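PDB 3F5B: aminoglycoside N(6')acetyltransferase from Legionella pneumophila subsp. pneumophila, which probably transfers an acyl group, most likely acetyl from acetyl-coenzyme A to an amino group of an aminoglycoside. Local coordinates for residues W67-Y70 with F76-L79; M115-I120 with K146-E151; G154-S159 with V163-M168. All coordinates share one frame; numbering follows the deposited sequence.

Contact 1: residues W67-Y70 with F76-L79; sequences WIAY and FAYL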
# COMPACT_ATOMS: atom_id res chain seq x y z
N TRP A 67 0.51 -7.02 -5.16
CA TRP A 67 -0.52 -7.75 -4.43
C TRP A 67 -1.91 -7.34 -4.88
O TRP A 67 -2.13 -6.24 -5.44
CB TRP A 67 -0.46 -7.44 -2.91
CG TRP A 67 0.85 -7.64 -2.24
CD1 TRP A 67 1.90 -6.76 -2.19
CD2 TRP A 67 1.24 -8.78 -1.48
NE1 TRP A 67 2.93 -7.28 -1.42
CE2 TRP A 67 2.55 -8.52 -0.98
CE3 TRP A 67 0.62 -10.00 -1.16
CZ2 TRP A 67 3.25 -9.45 -0.19
CZ3 TRP A 67 1.31 -10.90 -0.35
CH2 TRP A 67 2.60 -10.63 0.13
N ILE A 68 -2.86 -8.23 -4.58
CA ILE A 68 -4.29 -7.99 -4.81
C ILE A 68 -5.04 -8.35 -3.51
O ILE A 68 -4.71 -9.35 -2.86
CB ILE A 68 -4.80 -8.76 -6.10
CG1 ILE A 68 -6.28 -8.46 -6.43
CG2 ILE A 68 -4.56 -10.28 -6.04
CD1 ILE A 68 -6.59 -8.80 -7.93
N ALA A 69 -6.01 -7.53 -3.13
CA ALA A 69 -6.85 -7.78 -1.94
C ALA A 69 -8.20 -8.28 -2.39
O ALA A 69 -8.77 -7.73 -3.35
CB ALA A 69 -7.03 -6.48 -1.15
N TYR A 70 -8.72 -9.28 -1.67
CA TYR A 70 -10.01 -9.90 -1.98
C TYR A 70 -10.97 -9.74 -0.80
O TYR A 70 -10.55 -9.80 0.35
CB TYR A 70 -9.83 -11.40 -2.23
CG TYR A 70 -9.39 -11.71 -3.63
CD1 TYR A 70 -8.04 -11.56 -4.00
CD2 TYR A 70 -10.30 -12.10 -4.59
CE1 TYR A 70 -7.63 -11.82 -5.32
CE2 TYR A 70 -9.91 -12.36 -5.90
CZ TYR A 70 -8.57 -12.22 -6.25
OH TYR A 70 -8.21 -12.49 -7.55
N PHE A 76 -10.61 -6.17 -5.11
CA PHE A 76 -11.04 -4.78 -4.97
C PHE A 76 -9.90 -3.77 -4.78
O PHE A 76 -10.15 -2.57 -4.87
CB PHE A 76 -12.09 -4.62 -3.84
CG PHE A 76 -11.50 -4.73 -2.44
CD1 PHE A 76 -11.05 -3.61 -1.78
CD2 PHE A 76 -11.40 -5.96 -1.80
CE1 PHE A 76 -10.48 -3.68 -0.48
CE2 PHE A 76 -10.84 -6.07 -0.51
CZ PHE A 76 -10.36 -4.94 0.15
N ALA A 77 -8.68 -4.24 -4.48
CA ALA A 77 -7.56 -3.32 -4.29
C ALA A 77 -6.27 -3.89 -4.83
O ALA A 77 -6.11 -5.11 -4.96
CB ALA A 77 -7.39 -2.97 -2.77
N TYR A 78 -5.32 -2.99 -5.07
CA TYR A 78 -4.01 -3.33 -5.60
C TYR A 78 -2.98 -2.65 -4.70
O TYR A 78 -3.11 -1.46 -4.39
CB TYR A 78 -3.92 -2.84 -7.04
CG TYR A 78 -2.55 -2.81 -7.72
CD1 TYR A 78 -1.73 -3.94 -7.75
CD2 TYR A 78 -2.11 -1.66 -8.40
CE1 TYR A 78 -0.46 -3.91 -8.41
CE2 TYR A 78 -0.86 -1.62 -9.08
CZ TYR A 78 -0.05 -2.75 -9.07
OH TYR A 78 1.17 -2.72 -9.71
N LEU A 79 -2.00 -3.43 -4.25
CA LEU A 79 -0.99 -2.96 -3.30
C LEU A 79 0.38 -3.34 -3.83
O LEU A 79 0.56 -4.37 -4.53
CB LEU A 79 -1.22 -3.51 -1.87
CG LEU A 79 -2.64 -3.50 -1.28
CD1 LEU A 79 -3.46 -4.74 -1.76
CD2 LEU A 79 -2.63 -3.47 0.26
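W67 to Y70 runs antiparallel to F76 to L79, the axes of the two short strands approaching to 4.7 Å with an angle of 155° between their directions. W67 pairs with L79 and A69 with A77 as hydrogen-bonded pairs, while I68 and Y78 form the non-hydrogen-bonded pair between them. W67 N gives its hydrogen to L79 O at 2.7 Å, and L79 N returns one to W67 O. A69 N bonds to A77 O, but the bond to A69 O comes from F76 N, at 3.0 Å, a pairing consistent with a beta bulge at F76-A77 opposite A69. In the mixed sheet of this GNAT acetyltransferase domain these are neighbouring strands of the hairpin 65-71 and 74-84, flanked by strands 15-19 and 94-101. The face carrying W67, A69, A77 and L79 lies under helix 109-123; the face carrying I68 and Y78 meets helix 25-31. On the first face, A69 CB is the meeting point: it sits 3.9 Å from A77 CB, is touched by L79 CD1 and lies over the F76 ring, 4.2 Å from the centroid, in a CH-pi contact. F76 reaches it because chi1 of 74° sets CG between the backbone N and the carbonyl carbon, turning the ring back across the strand with its CE2 edge at Y70 C. The W67 indole instead leads away from the hairpin partner; L79 O lies at its edge near CD1, and NE1 bonds to T81. Across the sheet, the Y78 ring turns an edge to the neighbouring strand, CD1 coming within 3.3 Å of W67 O, while its hydroxyl reaches H66.

Contact 2: residues M115-I120 with K146-E151; sequences MIHEFI and KKAGFE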
# COMPACT_ATOMS: atom_id res chain seq x y z
N MSE A 115 -8.61 -2.65 5.92
CA MSE A 115 -7.80 -3.37 4.92
C MSE A 115 -6.30 -3.17 5.15
O MSE A 115 -5.51 -4.14 5.06
CB MSE A 115 -8.17 -2.96 3.49
CG MSE A 115 -7.56 -3.89 2.41
SE MSE A 115 -7.09 -2.87 0.82
CE MSE A 115 -5.75 -1.78 1.65
N ILE A 116 -5.92 -1.92 5.43
CA ILE A 116 -4.53 -1.62 5.73
C ILE A 116 -4.05 -2.48 6.91
O ILE A 116 -3.02 -3.16 6.81
CB ILE A 116 -4.31 -0.10 6.04
CG1 ILE A 116 -4.47 0.75 4.76
CG2 ILE A 116 -2.96 0.12 6.75
CD1 ILE A 116 -4.64 2.24 4.99
N HIS A 117 -4.81 -2.47 8.00
CA HIS A 117 -4.42 -3.23 9.19
C HIS A 117 -4.36 -4.73 8.93
O HIS A 117 -3.39 -5.40 9.33
CB HIS A 117 -5.32 -2.96 10.38
CG HIS A 117 -5.17 -1.57 10.94
ND1 HIS A 117 -6.02 -1.07 11.90
CD2 HIS A 117 -4.30 -0.57 10.64
CE1 HIS A 117 -5.67 0.17 12.18
NE2 HIS A 117 -4.62 0.49 11.44
N GLU A 118 -5.36 -5.25 8.24
CA GLU A 118 -5.33 -6.69 7.93
C GLU A 118 -4.19 -7.07 6.99
O GLU A 118 -3.60 -8.15 7.11
CB GLU A 118 -6.67 -7.13 7.35
CG GLU A 118 -7.82 -7.11 8.39
CD GLU A 118 -9.11 -7.70 7.81
OE1 GLU A 118 -9.06 -8.09 6.64
OE2 GLU A 118 -10.15 -7.76 8.52
N PHE A 119 -3.86 -6.21 6.04
CA PHE A 119 -2.73 -6.50 5.14
C PHE A 119 -1.41 -6.57 5.90
O PHE A 119 -0.63 -7.54 5.76
CB PHE A 119 -2.68 -5.47 4.03
CG PHE A 119 -1.51 -5.64 3.08
CD1 PHE A 119 -1.44 -6.75 2.22
CD2 PHE A 119 -0.51 -4.69 3.03
CE1 PHE A 119 -0.35 -6.90 1.33
CE2 PHE A 119 0.58 -4.83 2.13
CZ PHE A 119 0.65 -5.93 1.29
N ILE A 120 -1.16 -5.55 6.73
CA ILE A 120 0.08 -5.52 7.52
C ILE A 120 0.18 -6.71 8.45
O ILE A 120 1.24 -7.34 8.51
CB ILE A 120 0.21 -4.20 8.34
CG1 ILE A 120 0.37 -3.04 7.37
CG2 ILE A 120 1.45 -4.29 9.30
CD1 ILE A 120 0.05 -1.66 7.98
N LYS A 146 -3.66 8.53 8.50
CA LYS A 146 -3.63 8.98 9.89
C LYS A 146 -4.60 8.16 10.76
O LYS A 146 -4.26 7.80 11.90
CB LYS A 146 -3.94 10.49 10.04
CG LYS A 146 -2.77 11.41 9.67
CD LYS A 146 -2.93 12.80 10.27
CE LYS A 146 -3.60 13.72 9.31
NZ LYS A 146 -3.56 15.10 9.85
N LYS A 147 -5.80 7.90 10.25
CA LYS A 147 -6.80 7.06 10.93
C LYS A 147 -6.26 5.66 11.23
O LYS A 147 -6.60 5.08 12.25
CB LYS A 147 -8.05 6.90 10.06
CG LYS A 147 -9.31 7.54 10.58
CD LYS A 147 -10.52 7.22 9.66
CE LYS A 147 -11.48 6.15 10.22
NZ LYS A 147 -12.25 6.63 11.43
N ALA A 148 -5.44 5.14 10.31
CA ALA A 148 -4.83 3.82 10.43
C ALA A 148 -3.68 3.82 11.42
O ALA A 148 -3.20 2.76 11.81
CB ALA A 148 -4.37 3.30 9.04
N GLY A 149 -3.26 5.00 11.86
CA GLY A 149 -2.16 5.07 12.83
C GLY A 149 -0.83 5.53 12.27
O GLY A 149 0.15 5.59 13.02
N PHE A 150 -0.78 5.84 10.97
CA PHE A 150 0.45 6.40 10.38
C PHE A 150 0.69 7.83 10.88
O PHE A 150 -0.24 8.62 11.01
CB PHE A 150 0.39 6.44 8.85
CG PHE A 150 0.62 5.10 8.18
CD1 PHE A 150 1.90 4.72 7.78
CD2 PHE A 150 -0.46 4.24 7.92
CE1 PHE A 150 2.14 3.51 7.15
CE2 PHE A 150 -0.25 3.00 7.29
CZ PHE A 150 1.05 2.63 6.90
N GLU A 151 1.95 8.16 11.14
CA GLU A 151 2.30 9.51 11.57
C GLU A 151 3.23 10.19 10.56
O GLU A 151 4.12 9.55 10.03
CB GLU A 151 2.97 9.46 12.96
CG GLU A 151 1.96 9.20 14.09
CD GLU A 151 2.59 9.27 15.48
OE1 GLU A 151 3.77 8.87 15.64
OE2 GLU A 151 1.88 9.72 16.41
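H117 and A148 bring the helical segment 115-120 up to the end of helix 139-148, their CA atoms 7.2 Å apart, just where segment 146-151 leaves its helix and turns into strand 151-158. The polar part of the contact is one bond from the H117 imidazole to the backbone: NE2 donates to A148 O at 2.7 Å, with an N-H...O angle of 168°. The oxygen lies close to the ring plane, and the donor arrives in the carbonyl plane on a lone pair, so both flat groups are well oriented and the bond fixes the rotation of the ring. With chi1 at -69°, H117 CG is anti to the carbonyl carbon, and the ring extends across the gap from a CB that does not itself aim at the partner. A148 CB also touches the ring, 3.7 Å from NE2.

Beside this polar link lies an apolar patch. I116 CG2 reaches the edge of the F150 ring, 4.0 Å from CE2 and near the ring plane, and it also meets A148 CB at 4.2 Å. The branch does the touching since CG2 is anti to the backbone N, while CD1 adds a second approach to A148 CB. Strand 164-171 packs against F150 through M168 and L170, and L175 of helix 172-178 touches H117.

G149, with a phi of 105°, leaves the helix, and one of the two bonds back into the last turn runs from its N to K146 O at 3.0 Å. This is a Schellman-type helix C-terminus in which A148 O accepts a bond from a histidine of the neighbouring helix, at the junction of helix 139-148 with strand 151-158 in the GNAT fold.

Contact 3: residues G154-S159 with V163-M168; sequences GEFIAS and VPHYKM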
# COMPACT_ATOMS: atom_id res chain seq x y z
N GLY A 154 7.93 13.53 7.91
CA GLY A 154 8.68 14.49 7.10
C GLY A 154 7.95 14.81 5.82
O GLY A 154 6.88 14.25 5.55
N GLU A 155 8.50 15.76 5.07
CA GLU A 155 7.98 16.05 3.73
C GLU A 155 9.09 15.91 2.72
O GLU A 155 10.26 16.01 3.06
CB GLU A 155 7.46 17.49 3.64
CG GLU A 155 6.28 17.80 4.54
CD GLU A 155 5.81 19.25 4.42
OE1 GLU A 155 6.16 19.96 3.44
OE2 GLU A 155 5.07 19.66 5.33
N PHE A 156 8.71 15.71 1.46
CA PHE A 156 9.70 15.62 0.40
C PHE A 156 9.05 15.93 -0.94
O PHE A 156 7.81 16.02 -1.05
CB PHE A 156 10.36 14.23 0.38
CG PHE A 156 9.44 13.10 -0.03
CD1 PHE A 156 9.40 12.66 -1.36
CD2 PHE A 156 8.62 12.47 0.91
CE1 PHE A 156 8.57 11.61 -1.76
CE2 PHE A 156 7.78 11.41 0.51
CZ PHE A 156 7.76 10.97 -0.81
N ILE A 157 9.92 16.11 -1.94
CA ILE A 157 9.51 16.38 -3.31
C ILE A 157 9.86 15.11 -4.08
O ILE A 157 11.03 14.73 -4.17
CB ILE A 157 10.25 17.61 -3.89
CG1 ILE A 157 10.00 18.91 -3.07
CG2 ILE A 157 9.87 17.86 -5.34
CD1 ILE A 157 8.48 19.43 -3.11
N ALA A 158 8.84 14.45 -4.62
CA ALA A 158 9.01 13.10 -5.20
C ALA A 158 9.66 13.19 -6.57
O ALA A 158 9.26 14.03 -7.36
CB ALA A 158 7.66 12.41 -5.32
N SER A 159 10.64 12.32 -6.85
CA SER A 159 11.35 12.37 -8.13
C SER A 159 10.40 12.15 -9.31
O SER A 159 10.59 12.76 -10.36
CB SER A 159 12.52 11.37 -8.18
OG SER A 159 12.07 10.07 -7.90
N VAL A 163 6.08 17.38 -6.58
CA VAL A 163 5.22 18.20 -5.76
C VAL A 163 5.41 17.73 -4.30
O VAL A 163 6.01 16.67 -4.06
CB VAL A 163 3.73 18.03 -6.19
CG1 VAL A 163 3.56 18.51 -7.65
CG2 VAL A 163 3.28 16.60 -6.05
N PRO A 164 4.92 18.50 -3.32
CA PRO A 164 5.11 18.02 -1.95
C PRO A 164 4.37 16.73 -1.60
O PRO A 164 3.21 16.53 -2.02
CB PRO A 164 4.64 19.22 -1.09
CG PRO A 164 4.85 20.42 -2.01
CD PRO A 164 4.39 19.88 -3.34
N HIS A 165 5.05 15.87 -0.85
CA HIS A 165 4.52 14.60 -0.36
C HIS A 165 4.91 14.48 1.12
O HIS A 165 5.87 15.10 1.57
CB HIS A 165 5.14 13.39 -1.10
CG HIS A 165 4.76 13.29 -2.54
ND1 HIS A 165 4.07 12.21 -3.06
CD2 HIS A 165 5.01 14.12 -3.58
CE1 HIS A 165 3.89 12.39 -4.36
NE2 HIS A 165 4.47 13.53 -4.69
N TYR A 166 4.16 13.69 1.88
CA TYR A 166 4.52 13.37 3.25
C TYR A 166 5.25 12.03 3.27
O TYR A 166 4.94 11.16 2.49
CB TYR A 166 3.27 13.20 4.11
CG TYR A 166 2.57 14.50 4.51
CD1 TYR A 166 3.29 15.55 5.08
CD2 TYR A 166 1.18 14.63 4.37
CE1 TYR A 166 2.65 16.74 5.49
CE2 TYR A 166 0.51 15.83 4.78
CZ TYR A 166 1.26 16.86 5.33
OH TYR A 166 0.64 18.00 5.71
N LYS A 167 6.18 11.87 4.19
CA LYS A 167 6.68 10.57 4.55
C LYS A 167 5.94 10.22 5.84
O LYS A 167 5.93 11.02 6.78
CB LYS A 167 8.18 10.65 4.80
CG LYS A 167 8.95 9.46 4.25
CD LYS A 167 10.40 9.43 4.72
CE LYS A 167 11.00 8.05 4.47
NZ LYS A 167 11.86 7.65 5.65
N MSE A 168 5.27 9.06 5.86
CA MSE A 168 4.46 8.67 7.02
C MSE A 168 4.90 7.30 7.49
O MSE A 168 5.30 6.48 6.67
CB MSE A 168 2.97 8.65 6.66
CG MSE A 168 2.48 10.00 6.11
SE MSE A 168 0.61 10.12 5.69
CE MSE A 168 -0.07 10.06 7.48
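The F156 ring lies against the H165 side chain, with H165 CB over one of its faces, 3.8 Å from the centroid. A chi1 of 69° folds the F156 ring back over the partner strand. The two rings have planes 25° apart but are slid past each other and barely overlap, so the methylene carries the contact. Another CH-pi contact covers a face of the imidazole: A158 CB stands 3.7 Å from its centroid, while H165 NE2 bonds to H161 O.

On the face bearing E155 and Y166, the two side chains run side by side, E155 CG 3.8 Å from Y166 CD1. Next to them I157 CD1 packs on P164 CG at 3.9 Å.

Strands 154-158 and 164-168 are antiparallel, crossing at 137°, and belong to the edge strand 151-158 of the GNAT sheet and its inner neighbour 164-171. F156 and H165 exchange two backbone bonds, F156 N to H165 O and H165 N to F156 O, the latter at 2.8 Å. K167 N bonds to G154 O at 2.8 Å, but the return bond from G154 N is weak. The K167 side chain leads away from strand 154-158, and its NZ hydrogen-bonds Y90 OH. The register of this strand pair is therefore set by the backbone bonds, to which the apolar and CH-pi contacts of F156, H165 and A158 add packing without imposing a polar partner.

Contacts 1 and 3 are both antiparallel strand pairings in the same sheet, yet they sit on opposite sides of the chain's centre, about 24 Å apart between centres, and do not touch. Contact 1 is buried between helices; contact 3 is a surface pairing at the sheet's edge, more strongly twisted, with CH-pi contacts running from A158 through H165 to F156. Contact 2, also buried, replaces a ladder of backbone bonds by one side-chain bond and a small apolar patch. It is the link between the others: M115 and F119 of helix 109-123 pack on F76, A77, W67 and L79 of contact 1, while K146, F150 and E151 meet M168 of contact 3.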